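Long-range contacts in peptidase S15/CocE/NonD (Thaumarchaeota archaeon SCGC AB-539-E09, PDB 4PF1), which is an aminopeptidase of the S15 serine peptidase family with an alpha/beta hydrolase fold, and probably cleaves residues from the N-terminus of peptides: residues T60-T65 against P149-R154; M169-P174 against K276-H281. All coordinates share one frame; numbering follows the deposited sequence.

Both contacts belong to the alpha/beta hydrolase part of the chain, and they follow one another in sequence: both segments of interaction 1 precede both of interaction 2. Their centres lie about 22 Å apart and their nearest atoms about 5 Å, without touching. Interaction 1 joins 60-65 to 149-154, where neighbouring parallel strands of the central sheet begin; interaction 2 packs the loop after helix 162-169 against the end of helix 274-279 and the residues that follow it. A short link joins 149-154 to 169-174: strand 154-160, Ser-161 and helix 162-169. Ser-161, with His-328 and Asp-295, has charge-relay geometry and is probably the catalytic serine.

Interaction 1 of 2, residues T60-T65 against P149-R154; sequences TPIVLT and PESNGR
Asn-152 turns its side-chain amide across Pro-61, the two groups crossing obliquely, with OD1 in close contact with Pro-61 CA at 3.2 Å. CG of the asparagine stands between the backbone N and the carbonyl carbon (chi1 64°), and chi2 (-6°) then sets OD1 within reach of Arg-154 N. OD1 accepts a hydrogen bond from Arg-154 N at 3.0 Å, the N-H coming from above the amide plane, which makes an Asx turn round Gly-153. ND2 is tied to Leu-364 O, so both ends of the amide are held and its rotation is fixed. On the other flank Ile-62 sends CD1 to Ser-151, where it meets CB at 3.7 Å; Ser-151 OG is bonded to Ile-148 O.

Thr-60 and Ser-151 form a parallel bridge at the entry to the central sheet of the alpha/beta hydrolase fold, where the chain turns a corner at Gly-153 before running on as strand 154-160. Three backbone hydrogen bonds join the two segments. Thr-60 N donates to Glu-150 O at 3.0 Å, while Asn-152 N donates to Thr-60 O at 3.1 Å. Beyond the corner, Ile-62 N donates to Arg-154 O at 3.0 Å. Arg-154 carries its guanidinium off to a salt bridge between NH1 and Asp-366.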
ATOM      1  N   THR A  60      33.448 -11.914 -28.551  1.00 20.58           N
ATOM      2  CA  THR A  60      32.291 -11.075 -28.194  1.00 19.32           C
ATOM      3  C   THR A  60      32.752  -9.611 -27.942  1.00 22.04           C
ATOM      4  O   THR A  60      33.865  -9.401 -27.458  1.00 21.92           O
ATOM      5  CB  THR A  60      31.525 -11.697 -26.982  1.00 24.68           C
ATOM      6  OG1 THR A  60      30.247 -11.085 -26.836  1.00 24.50           O
ATOM      7  CG2 THR A  60      32.293 -11.609 -25.671  1.00 20.03           C
ATOM      8  N   PRO A  61      31.933  -8.580 -28.260  1.00 17.67           N
ATOM      9  CA  PRO A  61      32.389  -7.196 -28.022  1.00 16.53           C
ATOM     10  C   PRO A  61      32.400  -6.792 -26.543  1.00 19.22           C
ATOM     11  O   PRO A  61      31.912  -7.534 -25.682  1.00 17.90           O
ATOM     12  CB  PRO A  61      31.392  -6.356 -28.816  1.00 18.33           C
ATOM     13  CG  PRO A  61      30.164  -7.169 -28.861  1.00 23.07           C
ATOM     14  CD  PRO A  61      30.597  -8.607 -28.897  1.00 19.12           C
ATOM     15  N   ILE A  62      32.955  -5.596 -26.259  1.00 15.90           N
ATOM     16  CA  ILE A  62      33.032  -5.023 -24.913  1.00 15.50           C
ATOM     17  C   ILE A  62      32.105  -3.804 -24.816  1.00 20.04           C
ATOM     18  O   ILE A  62      32.066  -2.980 -25.730  1.00 19.92           O
ATOM     19  CB  ILE A  62      34.506  -4.653 -24.553  1.00 18.59           C
ATOM     20  CG1 ILE A  62      35.393  -5.918 -24.420  1.00 18.92           C
ATOM     21  CG2 ILE A  62      34.592  -3.768 -23.281  1.00 18.45           C
ATOM     22  CD1 ILE A  62      36.908  -5.651 -24.576  1.00 23.47           C
ATOM     23  N   VAL A  63      31.377  -3.685 -23.698  1.00 17.01           N
ATOM     24  CA  VAL A  63      30.534  -2.523 -23.431  1.00 16.67           C
ATOM     25  C   VAL A  63      31.091  -1.844 -22.148  1.00 20.40           C
ATOM     26  O   VAL A  63      31.075  -2.439 -21.069  1.00 20.37           O
ATOM     27  CB  VAL A  63      29.010  -2.859 -23.400  1.00 20.15           C
ATOM     28  CG1 VAL A  63      28.661  -3.887 -22.327  1.00 19.59           C
ATOM     29  CG2 VAL A  63      28.163  -1.601 -23.264  1.00 19.76           C
ATOM     30  N   LEU A  64      31.707  -0.659 -22.320  1.00 16.25           N
ATOM     31  CA  LEU A  64      32.415   0.068 -21.264  1.00 15.51           C
ATOM     32  C   LEU A  64      31.597   1.216 -20.663  1.00 18.44           C
ATOM     33  O   LEU A  64      30.995   2.005 -21.387  1.00 17.29           O
ATOM     34  CB  LEU A  64      33.760   0.616 -21.827  1.00 15.67           C
ATOM     35  CG  LEU A  64      34.594   1.569 -20.933  1.00 19.87           C
ATOM     36  CD1 LEU A  64      35.144   0.855 -19.703  1.00 19.73           C
ATOM     37  CD2 LEU A  64      35.724   2.197 -21.716  1.00 22.32           C
ATOM     38  N   THR A  65      31.639   1.330 -19.326  1.00 15.28           N
ATOM     39  CA  THR A  65      31.010   2.415 -18.581  1.00 14.77           C
ATOM     40  C   THR A  65      32.021   2.933 -17.552  1.00 18.40           C
ATOM     41  O   THR A  65      32.578   2.149 -16.787  1.00 17.55           O
ATOM     42  CB  THR A  65      29.681   1.965 -17.955  1.00 20.05           C
ATOM     43  OG1 THR A  65      28.859   1.379 -18.971  1.00 19.51           O
ATOM     44  CG2 THR A  65      28.932   3.120 -17.289  1.00 17.17           C
ATOM     45  N   PRO A 149      41.211 -11.953 -24.014  1.00 25.11           N
ATOM     46  CA  PRO A 149      41.219 -12.770 -25.243  1.00 25.05           C
ATOM     47  C   PRO A 149      39.834 -13.164 -25.762  1.00 27.84           C
ATOM     48  O   PRO A 149      39.710 -13.521 -26.936  1.00 27.57           O
ATOM     49  CB  PRO A 149      42.014 -14.010 -24.833  1.00 27.24           C
ATOM     50  CG  PRO A 149      41.832 -14.113 -23.364  1.00 31.46           C
ATOM     51  CD  PRO A 149      41.725 -12.712 -22.852  1.00 26.79           C
ATOM     52  N   GLU A 150      38.803 -13.109 -24.902  1.00 23.36           N
ATOM     53  CA  GLU A 150      37.429 -13.477 -25.267  1.00 22.46           C
ATOM     54  C   GLU A 150      36.758 -12.395 -26.134  1.00 26.23           C
ATOM     55  O   GLU A 150      35.680 -12.638 -26.681  1.00 26.18           O
ATOM     56  CB  GLU A 150      36.581 -13.742 -24.006  1.00 23.28           C
ATOM     57  CG  GLU A 150      37.026 -14.947 -23.185  1.00 32.47           C
ATOM     58  CD  GLU A 150      38.193 -14.711 -22.242  1.00 47.35           C
ATOM     59  OE1 GLU A 150      38.447 -13.540 -21.877  1.00 31.33           O
ATOM     60  OE2 GLU A 150      38.858 -15.704 -21.868  1.00 44.20           O
ATOM     61  N   SER A 151      37.387 -11.213 -26.262  1.00 22.66           N
ATOM     62  CA  SER A 151      36.815 -10.109 -27.031  1.00 22.39           C
ATOM     63  C   SER A 151      37.149 -10.195 -28.529  1.00 26.21           C
ATOM     64  O   SER A 151      38.122 -10.845 -28.913  1.00 26.92           O
ATOM     65  CB  SER A 151      37.269  -8.764 -26.466  1.00 25.80           C
ATOM     66  OG  SER A 151      38.602  -8.436 -26.821  1.00 33.52           O
ATOM     67  N   ASN A 152      36.331  -9.523 -29.368  1.00 21.62           N
ATOM     68  CA  ASN A 152      36.523  -9.449 -30.819  1.00 21.06           C
ATOM     69  C   ASN A 152      37.335  -8.184 -31.188  1.00 24.23           C
ATOM     70  O   ASN A 152      37.503  -7.870 -32.371  1.00 24.06           O
ATOM     71  CB  ASN A 152      35.160  -9.473 -31.552  1.00 20.02           C
ATOM     72  CG  ASN A 152      34.243  -8.294 -31.268  1.00 32.02           C
ATOM     73  OD1 ASN A 152      34.510  -7.438 -30.423  1.00 25.22           O
ATOM     74  ND2 ASN A 152      33.131  -8.234 -31.973  1.00 19.83           N
ATOM     75  N   GLY A 153      37.818  -7.476 -30.163  1.00 19.79           N
ATOM     76  CA  GLY A 153      38.605  -6.258 -30.318  1.00 19.49           C
ATOM     77  C   GLY A 153      37.785  -5.010 -30.587  1.00 22.36           C
ATOM     78  O   GLY A 153      38.346  -3.972 -30.942  1.00 21.92           O
ATOM     79  N   ARG A 154      36.447  -5.101 -30.428  1.00 18.26           N
ATOM     80  CA  ARG A 154      35.528  -3.978 -30.653  1.00 17.84           C
ATOM     81  C   ARG A 154      34.904  -3.535 -29.327  1.00 21.14           C
ATOM     82  O   ARG A 154      34.542  -4.379 -28.505  1.00 19.77           O
ATOM     83  CB  ARG A 154      34.440  -4.351 -31.673  1.00 16.69           C
ATOM     84  CG  ARG A 154      34.988  -4.718 -33.049  1.00 22.00           C
ATOM     85  CD  ARG A 154      33.868  -4.841 -34.054  1.00 27.89           C
ATOM     86  NE  ARG A 154      34.320  -5.425 -35.313  1.00 34.87           N
ATOM     87  CZ  ARG A 154      33.535  -5.615 -36.368  1.00 47.50           C
ATOM     88  NH1 ARG A 154      32.256  -5.260 -36.326  1.00 32.94           N
ATOM     89  NH2 ARG A 154      34.024  -6.158 -37.475  1.00 35.78           N
TER

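Interaction 2 of 2, residues M169-P174 against K276-H281; sequences MCTINP and KMLAQH
Met-169 meets Met-277 through their terminal methyls, CE to CE at 3.9 Å, the two side chains crossing at about a right angle. Its CB points away from the 276-281 segment, but CG, beside the backbone N, turns the chain toward Met-277, and chi2 (-69°) sets SD so that CE ends against the other methionine. A type I turn from Met-169 to Ile-172 then swings the chain round. Within it Thr-171 sets OG1 3.4 Å from Leu-278 CD2, again with the side chains at about a right angle; the hydroxyl is bonded to Leu-168 O, so the leucine methyl abuts an oxygen that already has a polar partner.

Ile-172 buries more surface here than any other residue of the two segments. Its CD1 reaches Met-277 SD at 3.7 Å, tip to tip, and touches Leu-278 CD2 at 3.8 Å. The same methyl sits over one face of the His-281 imidazole, 4.1 Å from the centroid and 26° off the normal, a CH-pi contact displaced toward CG. CG2 lies near the ND1 and CE1 side of that ring. An alanine here would probably leave a gap between Met-277, Leu-278 and His-281, and the imidazole would lose the methyl packed on its face.

In the alpha/beta hydrolase fold this is plain packing between the loop that leads from helix 162-169 into strand 178-184 and the end of helix 274-279 with the residues that follow it. Leu-122 touches Ile-172, Met-277 and His-281, helix 133-147 lies against Met-169 and Ile-172, and helix 301-309 packs on Leu-278.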
ATOM      1  N   MET A 169      33.169  11.790 -23.653  1.00 13.24           N
ATOM      2  CA  MET A 169      34.619  12.004 -23.625  1.00 13.78           C
ATOM      3  C   MET A 169      35.383  10.880 -24.360  1.00 19.04           C
ATOM      4  O   MET A 169      36.518  11.098 -24.776  1.00 18.25           O
ATOM      5  CB  MET A 169      35.122  12.150 -22.182  1.00 16.05           C
ATOM      6  CG  MET A 169      34.806  13.509 -21.564  1.00 19.67           C
ATOM      7  SD  MET A 169      35.750  14.856 -22.325  1.00 24.42           S
ATOM      8  CE  MET A 169      35.204  16.200 -21.374  1.00 21.20           C
ATOM      9  N   CYS A 170      34.737   9.703 -24.569  1.00 16.99           N
ATOM     10  CA  CYS A 170      35.327   8.570 -25.307  1.00 17.65           C
ATOM     11  C   CYS A 170      35.484   8.915 -26.799  1.00 20.27           C
ATOM     12  O   CYS A 170      36.338   8.337 -27.475  1.00 20.13           O
ATOM     13  CB  CYS A 170      34.487   7.305 -25.128  1.00 18.20           C
ATOM     14  SG  CYS A 170      34.343   6.734 -23.414  1.00 22.14           S
ATOM     15  N   THR A 171      34.644   9.841 -27.306  1.00 15.81           N
ATOM     16  CA  THR A 171      34.598  10.236 -28.719  1.00 15.79           C
ATOM     17  C   THR A 171      35.668  11.292 -29.087  1.00 20.42           C
ATOM     18  O   THR A 171      35.824  11.599 -30.270  1.00 19.59           O
ATOM     19  CB  THR A 171      33.187  10.726 -29.100  1.00 21.10           C
ATOM     20  OG1 THR A 171      32.951  12.016 -28.534  1.00 19.41           O
ATOM     21  CG2 THR A 171      32.097   9.761 -28.681  1.00 18.71           C
ATOM     22  N   ILE A 172      36.391  11.846 -28.087  1.00 18.07           N
ATOM     23  CA  ILE A 172      37.471  12.818 -28.330  1.00 18.77           C
ATOM     24  C   ILE A 172      38.768  12.032 -28.517  1.00 22.74           C
ATOM     25  O   ILE A 172      39.140  11.263 -27.625  1.00 21.56           O
ATOM     26  CB  ILE A 172      37.571  13.879 -27.191  1.00 21.97           C
ATOM     27  CG1 ILE A 172      36.223  14.630 -26.973  1.00 22.34           C
ATOM     28  CG2 ILE A 172      38.747  14.851 -27.420  1.00 23.71           C
ATOM     29  CD1 ILE A 172      35.635  15.385 -28.223  1.00 32.15           C
ATOM     30  N   ASN A 173      39.449  12.217 -29.690  1.00 19.79           N
ATOM     31  CA  ASN A 173      40.650  11.449 -30.099  1.00 20.04           C
ATOM     32  C   ASN A 173      40.389   9.954 -29.791  1.00 24.08           C
ATOM     33  O   ASN A 173      40.994   9.394 -28.868  1.00 23.72           O
ATOM     34  CB  ASN A 173      41.922  11.972 -29.406  1.00 18.44           C
ATOM     35  CG  ASN A 173      42.151  13.454 -29.574  1.00 45.88           C
ATOM     36  OD1 ASN A 173      42.155  14.218 -28.602  1.00 39.34           O
ATOM     37  ND2 ASN A 173      42.354  13.893 -30.811  1.00 39.27           N
ATOM     38  N   PRO A 174      39.354   9.350 -30.431  1.00 20.68           N
ATOM     39  CA  PRO A 174      38.941   8.002 -30.022  1.00 20.03           C
ATOM     40  C   PRO A 174      39.910   6.901 -30.402  1.00 23.94           C
ATOM     41  O   PRO A 174      40.589   6.982 -31.425  1.00 24.02           O
ATOM     42  CB  PRO A 174      37.597   7.813 -30.731  1.00 21.33           C
ATOM     43  CG  PRO A 174      37.668   8.685 -31.914  1.00 26.49           C
ATOM     44  CD  PRO A 174      38.471   9.882 -31.492  1.00 22.36           C
ATOM     45  N   LYS A 276      29.202  22.698 -27.151  1.00 22.11           N
ATOM     46  CA  LYS A 276      30.114  23.647 -27.788  1.00 22.83           C
ATOM     47  C   LYS A 276      31.487  22.997 -28.029  1.00 28.20           C
ATOM     48  O   LYS A 276      32.076  23.196 -29.095  1.00 28.20           O
ATOM     49  CB  LYS A 276      30.240  24.924 -26.943  1.00 24.85           C
ATOM     50  CG  LYS A 276      28.958  25.758 -26.924  1.00 35.68           C
ATOM     51  CD  LYS A 276      28.990  26.849 -25.859  1.00 46.24           C
ATOM     52  CE  LYS A 276      27.720  27.672 -25.830  1.00 58.88           C
ATOM     53  NZ  LYS A 276      26.575  26.923 -25.240  1.00 67.71           N
ATOM     54  N   MET A 277      31.958  22.169 -27.065  1.00 25.40           N
ATOM     55  CA  MET A 277      33.231  21.445 -27.150  1.00 26.13           C
ATOM     56  C   MET A 277      33.198  20.387 -28.284  1.00 29.40           C
ATOM     57  O   MET A 277      34.078  20.403 -29.145  1.00 29.87           O
ATOM     58  CB  MET A 277      33.567  20.789 -25.791  1.00 28.59           C
ATOM     59  CG  MET A 277      34.989  20.246 -25.698  1.00 33.26           C
ATOM     60  SD  MET A 277      35.145  18.546 -26.317  1.00 38.14           S
ATOM     61  CE  MET A 277      34.556  17.628 -24.901  1.00 34.23           C
ATOM     62  N   LEU A 278      32.186  19.483 -28.285  1.00 24.56           N
ATOM     63  CA  LEU A 278      32.051  18.424 -29.304  1.00 24.18           C
ATOM     64  C   LEU A 278      31.863  18.990 -30.724  1.00 27.33           C
ATOM     65  O   LEU A 278      32.243  18.330 -31.698  1.00 26.27           O
ATOM     66  CB  LEU A 278      30.889  17.471 -28.968  1.00 23.62           C
ATOM     67  CG  LEU A 278      31.176  16.412 -27.899  1.00 27.95           C
ATOM     68  CD1 LEU A 278      29.906  15.975 -27.217  1.00 27.52           C
ATOM     69  CD2 LEU A 278      31.872  15.208 -28.492  1.00 30.44           C
ATOM     70  N   ALA A 279      31.291  20.208 -30.840  1.00 23.95           N
ATOM     71  CA  ALA A 279      31.082  20.878 -32.127  1.00 24.61           C
ATOM     72  C   ALA A 279      32.413  21.291 -32.757  1.00 29.41           C
ATOM     73  O   ALA A 279      32.520  21.325 -33.981  1.00 29.80           O
ATOM     74  CB  ALA A 279      30.190  22.095 -31.945  1.00 25.29           C
ATOM     75  N   GLN A 280      33.434  21.571 -31.917  1.00 26.52           N
ATOM     76  CA  GLN A 280      34.779  21.979 -32.348  1.00 27.45           C
ATOM     77  C   GLN A 280      35.705  20.765 -32.615  1.00 31.35           C
ATOM     78  O   GLN A 280      36.871  20.954 -32.973  1.00 31.69           O
ATOM     79  CB  GLN A 280      35.423  22.904 -31.295  1.00 28.95           C
ATOM     80  CG  GLN A 280      34.759  24.273 -31.175  1.00 45.08           C
ATOM     81  CD  GLN A 280      35.234  25.029 -29.958  1.00 64.61           C
ATOM     82  OE1 GLN A 280      35.172  24.541 -28.822  1.00 59.45           O
ATOM     83  NE2 GLN A 280      35.681  26.259 -30.164  1.00 57.98           N
ATOM     84  N   HIS A 281      35.192  19.537 -32.436  1.00 27.18           N
ATOM     85  CA  HIS A 281      35.967  18.312 -32.647  1.00 27.36           C
ATOM     86  C   HIS A 281      35.352  17.442 -33.756  1.00 31.94           C
ATOM     87  O   HIS A 281      34.143  17.518 -33.978  1.00 30.89           O
ATOM     88  CB  HIS A 281      36.074  17.513 -31.341  1.00 27.34           C
ATOM     89  CG  HIS A 281      37.061  18.084 -30.377  1.00 30.72           C
ATOM     90  ND1 HIS A 281      38.393  17.705 -30.398  1.00 32.62           N
ATOM     91  CD2 HIS A 281      36.885  19.014 -29.409  1.00 32.16           C
ATOM     92  CE1 HIS A 281      38.976  18.399 -29.434  1.00 32.14           C
ATOM     93  NE2 HIS A 281      38.108  19.203 -28.815  1.00 32.18           N
TER